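Local structure of spindle assembly abnormal protein 6 homolog (Drosophila melanogaster, 5AL7) at residues L27-G38 with C111-T122. The protein serves as the central scaffold of the centriole cartwheel, its homodimers joining head to head into the ring that sets ninefold symmetry. The protein carries 1 engineered substitution. Sequence-based numbering, arbitrary orientation.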
loop_
_atom_site.group_PDB
_atom_site.type_symbol
_atom_site.label_atom_id
_atom_site.label_comp_id
_atom_site.label_asym_id
_atom_site.label_seq_id
_atom_site.Cartn_x
_atom_site.Cartn_y
_atom_site.Cartn_z
ATOM N N LEU A 27 16.665 9.491 -9.987
ATOM C CA LEU A 27 15.707 9.747 -11.057
ATOM C C LEU A 27 14.312 9.501 -10.521
ATOM O O LEU A 27 14.097 8.532 -9.792
ATOM C CB LEU A 27 15.982 8.841 -12.262
ATOM C CG LEU A 27 15.141 9.042 -13.518
ATOM C CD1 LEU A 27 15.615 10.278 -14.260
ATOM C CD2 LEU A 27 15.199 7.813 -14.412
ATOM N N PRO A 28 13.358 10.383 -10.846
ATOM C CA PRO A 28 11.995 10.135 -10.371
ATOM C C PRO A 28 11.416 8.844 -10.945
ATOM O O PRO A 28 11.636 8.536 -12.121
ATOM C CB PRO A 28 11.215 11.359 -10.875
ATOM C CG PRO A 28 12.008 11.878 -12.002
ATOM C CD PRO A 28 13.444 11.620 -11.637
ATOM N N SER A 29 10.708 8.100 -10.096
ATOM C CA SER A 29 10.087 6.828 -10.464
ATOM C C SER A 29 9.198 6.995 -11.690
ATOM O O SER A 29 8.355 7.897 -11.732
ATOM C CB SER A 29 9.261 6.273 -9.305
ATOM O OG SER A 29 10.048 6.153 -8.137
ATOM N N VAL A 30 9.416 6.167 -12.709
ATOM C CA VAL A 30 8.631 6.328 -13.939
ATOM C C VAL A 30 8.149 5.020 -14.505
ATOM O O VAL A 30 8.660 3.964 -14.158
ATOM C CB VAL A 30 9.419 7.052 -15.058
ATOM C CG1 VAL A 30 9.408 8.556 -14.854
ATOM C CG2 VAL A 30 10.831 6.507 -15.163
ATOM N N GLU A 31 7.125 5.102 -15.347
ATOM C CA GLU A 31 6.655 3.950 -16.103
ATOM C C GLU A 31 7.450 3.794 -17.404
ATOM O O GLU A 31 7.634 4.755 -18.150
ATOM C CB GLU A 31 5.173 4.082 -16.402
ATOM C CG GLU A 31 4.532 2.805 -16.886
ATOM C CD GLU A 31 3.048 2.961 -17.138
ATOM O OE1 GLU A 31 2.363 3.578 -16.292
ATOM O OE2 GLU A 31 2.572 2.473 -18.184
ATOM N N MET A 32 7.886 2.574 -17.689
ATOM C CA MET A 32 8.762 2.303 -18.816
ATOM C C MET A 32 8.372 1.007 -19.505
ATOM O O MET A 32 8.090 0.026 -18.835
ATOM C CB MET A 32 10.197 2.187 -18.330
ATOM C CG MET A 32 10.941 3.487 -18.189
ATOM S SD MET A 32 12.648 3.089 -17.849
ATOM C CE MET A 32 12.992 2.102 -19.288
ATOM N N LEU A 33 8.388 0.983 -20.832
ATOM C CA LEU A 33 8.120 -0.255 -21.564
ATOM C C LEU A 33 9.451 -1.003 -21.669
ATOM O O LEU A 33 10.431 -0.469 -22.178
ATOM C CB LEU A 33 7.505 0.031 -22.939
ATOM C CG LEU A 33 6.921 -1.145 -23.732
ATOM C CD1 LEU A 33 5.784 -1.772 -22.955
ATOM C CD2 LEU A 33 6.413 -0.692 -25.075
ATOM N N VAL A 34 9.501 -2.198 -21.098
ATOM C CA VAL A 34 10.729 -2.976 -20.989
ATOM C C VAL A 34 10.634 -4.260 -21.806
ATOM O O VAL A 34 9.577 -4.897 -21.881
ATOM C CB VAL A 34 11.038 -3.304 -19.507
ATOM C CG1 VAL A 34 12.243 -4.215 -19.359
ATOM C CG2 VAL A 34 11.230 -2.022 -18.722
ATOM N N ASN A 35 11.738 -4.618 -22.443
ATOM C CA ASN A 35 11.815 -5.861 -23.184
ATOM C C ASN A 35 12.241 -7.030 -22.319
ATOM O O ASN A 35 13.271 -6.980 -21.683
ATOM C CB ASN A 35 12.798 -5.705 -24.353
ATOM C CG ASN A 35 12.188 -4.969 -25.510
ATOM O OD1 ASN A 35 11.522 -5.566 -26.351
ATOM N ND2 ASN A 35 12.371 -3.652 -25.537
ATOM N N PHE A 36 11.495 -8.123 -22.389
ATOM C CA PHE A 36 11.796 -9.331 -21.634
ATOM C C PHE A 36 12.357 -10.409 -22.560
ATOM O O PHE A 36 11.643 -10.992 -23.378
ATOM C CB PHE A 36 10.547 -9.813 -20.898
ATOM C CG PHE A 36 10.295 -9.091 -19.591
ATOM C CD1 PHE A 36 9.969 -7.745 -19.569
ATOM C CD2 PHE A 36 10.396 -9.761 -18.386
ATOM C CE1 PHE A 36 9.751 -7.078 -18.368
ATOM C CE2 PHE A 36 10.171 -9.099 -17.185
ATOM C CZ PHE A 36 9.853 -7.755 -17.175
ATOM N N ASN A 37 13.678 -10.551 -22.451
ATOM C CA ASN A 37 14.550 -11.566 -23.066
ATOM C C ASN A 37 14.915 -11.471 -24.557
ATOM O O ASN A 37 14.320 -10.714 -25.320
ATOM C CB ASN A 37 14.009 -12.942 -22.782
ATOM C CG ASN A 37 14.774 -13.602 -21.678
ATOM O OD1 ASN A 37 15.866 -14.125 -21.900
ATOM N ND2 ASN A 37 14.224 -13.569 -20.472
ATOM N N GLY A 38 15.923 -12.259 -24.936
ATOM C CA GLY A 38 16.654 -12.105 -26.191
ATOM C C GLY A 38 15.960 -12.334 -27.519
ATOM O O GLY A 38 15.717 -11.378 -28.261
ATOM N N CYS A 111 15.923 5.985 -22.476
ATOM C CA CYS A 111 14.982 4.876 -22.572
ATOM C C CYS A 111 13.558 5.393 -22.448
ATOM O O CYS A 111 12.641 4.850 -23.056
ATOM C CB CYS A 111 15.242 3.837 -21.495
ATOM S SG CYS A 111 16.676 2.835 -21.800
ATOM N N GLN A 112 13.367 6.438 -21.650
ATOM C CA GLN A 112 12.058 7.075 -21.582
ATOM C C GLN A 112 11.679 7.723 -22.919
ATOM O O GLN A 112 10.602 7.470 -23.456
ATOM C CB GLN A 112 12.022 8.121 -20.470
ATOM C CG GLN A 112 11.753 7.555 -19.092
ATOM C CD GLN A 112 11.689 8.634 -18.029
ATOM O OE1 GLN A 112 12.606 8.775 -17.219
ATOM N NE2 GLN A 112 10.616 9.424 -18.048
ATOM N N SER A 113 12.576 8.541 -23.463
ATOM C CA SER A 113 12.301 9.265 -24.705
ATOM C C SER A 113 12.197 8.348 -25.921
ATOM O O SER A 113 11.643 8.738 -26.949
ATOM C CB SER A 113 13.381 10.312 -24.959
ATOM O OG SER A 113 14.667 9.722 -24.905
ATOM N N GLY A 114 12.751 7.147 -25.801
ATOM C CA GLY A 114 12.723 6.171 -26.872
ATOM C C GLY A 114 14.027 6.076 -27.644
ATOM O O GLY A 114 14.179 5.227 -28.540
ATOM N N LYS A 115 14.976 6.938 -27.285
ATOM C CA LYS A 115 16.289 6.946 -27.927
ATOM C C LYS A 115 17.007 5.634 -27.634
ATOM O O LYS A 115 17.863 5.193 -28.410
ATOM C CB LYS A 115 17.131 8.128 -27.445
ATOM C CG LYS A 115 16.450 9.486 -27.558
ATOM C CD LYS A 115 16.290 9.932 -29.005
ATOM C CE LYS A 115 15.357 11.136 -29.117
ATOM N NZ LYS A 115 13.925 10.787 -28.869
ATOM N N LEU A 116 16.658 5.023 -26.502
ATOM C CA LEU A 116 17.211 3.733 -26.123
ATOM C C LEU A 116 16.110 2.764 -25.724
ATOM O O LEU A 116 14.946 3.140 -25.573
ATOM C CB LEU A 116 18.203 3.885 -24.978
ATOM C CG LEU A 116 19.562 4.524 -25.255
ATOM C CD1 LEU A 116 20.390 4.605 -23.960
ATOM C CD2 LEU A 116 20.307 3.752 -26.347
ATOM N N GLU A 117 16.489 1.502 -25.569
ATOM C CA GLU A 117 15.567 0.468 -25.142
ATOM C C GLU A 117 16.122 -0.256 -23.926
ATOM O O GLU A 117 17.291 -0.607 -23.894
ATOM C CB GLU A 117 15.323 -0.531 -26.266
ATOM C CG GLU A 117 14.410 -0.023 -27.348
ATOM C CD GLU A 117 13.816 -1.150 -28.154
ATOM O OE1 GLU A 117 14.347 -2.281 -28.056
ATOM O OE2 GLU A 117 12.828 -0.906 -28.883
ATOM N N LEU A 118 15.279 -0.490 -22.929
ATOM C CA LEU A 118 15.703 -1.225 -21.748
ATOM C C LEU A 118 15.322 -2.696 -21.889
ATOM O O LEU A 118 14.146 -3.029 -22.071
ATOM C CB LEU A 118 15.072 -0.632 -20.497
ATOM C CG LEU A 118 15.669 -1.060 -19.168
ATOM C CD1 LEU A 118 16.977 -0.340 -18.917
ATOM C CD2 LEU A 118 14.673 -0.768 -18.070
ATOM N N HIS A 119 16.327 -3.562 -21.857
ATOM C CA HIS A 119 16.128 -5.003 -21.963
ATOM C C HIS A 119 16.414 -5.703 -20.638
ATOM O O HIS A 119 17.250 -5.279 -19.853
ATOM C CB HIS A 119 17.025 -5.606 -23.041
ATOM C CG HIS A 119 16.597 -5.297 -24.440
ATOM N ND1 HIS A 119 16.146 -6.267 -25.309
ATOM C CD2 HIS A 119 16.580 -4.132 -25.133
ATOM C CE1 HIS A 119 15.856 -5.710 -26.473
ATOM N NE2 HIS A 119 16.118 -4.419 -26.396
ATOM N N LEU A 120 15.715 -6.802 -20.424
ATOM C CA LEU A 120 15.909 -7.684 -19.301
ATOM C C LEU A 120 16.154 -9.087 -19.840
ATOM O O LEU A 120 15.219 -9.804 -20.173
ATOM C CB LEU A 120 14.706 -7.634 -18.373
ATOM C CG LEU A 120 14.974 -8.246 -17.002
ATOM C CD1 LEU A 120 15.949 -7.415 -16.247
ATOM C CD2 LEU A 120 13.671 -8.362 -16.229
ATOM N N THR A 121 17.423 -9.426 -20.015
ATOM C CA THR A 121 17.803 -10.682 -20.649
ATOM C C THR A 121 18.129 -11.798 -19.662
ATOM O O THR A 121 18.853 -11.596 -18.707
ATOM C CB THR A 121 19.018 -10.477 -21.569
ATOM O OG1 THR A 121 18.840 -9.268 -22.309
ATOM C CG2 THR A 121 19.161 -11.632 -22.544
ATOM N N THR A 122 17.635 -12.995 -19.928
ATOM C CA THR A 122 18.017 -14.115 -19.104
ATOM C C THR A 122 19.449 -14.466 -19.430
ATOM O O THR A 122 19.833 -14.545 -20.595
ATOM C CB THR A 122 17.120 -15.341 -19.322
ATOM O OG1 THR A 122 15.802 -15.054 -18.838
ATOM C CG2 THR A 122 17.670 -16.534 -18.571
#
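N35 and H119 lie side by side where the C-terminal end of strand 28-36 pairs in parallel with strand 117-122, their amide and ring planes 15° apart and stacked. N35 CB makes a CH-pi contact, 3.7 Å from the centroid of the H119 ring and over one face. With CG of H119 beside its backbone N (chi1 -73°), NE2 reaches back along its own strand to donate to E117 OE1 at 3.2 Å. An alanine in place of H119 has neither ring nor NE2, and would probably leave the N35 amide less fixed and E117 OE1 without its mate. The backbone of N35 is gripped twice, N giving to L118 O at 2.9 Å and O accepting from L120 N.

On the other face of the sheet V34 CG2 meets L118 CD2, while M32, bent at chi3 (58°), brings CE between L118 CD2 (3.5 Å) and C111 CB. Beyond, the V30 methyls pack on the Q112 amide at the end of helix 97-113, CG1 3.5 Å from NE2. At the far end the N37 amide, poorly ordered, bonds T122 N and OG1. Directional backbone bonds and apolar packing thus join the edge strands of the SAS-6 head-domain sheet, whose ends meet here.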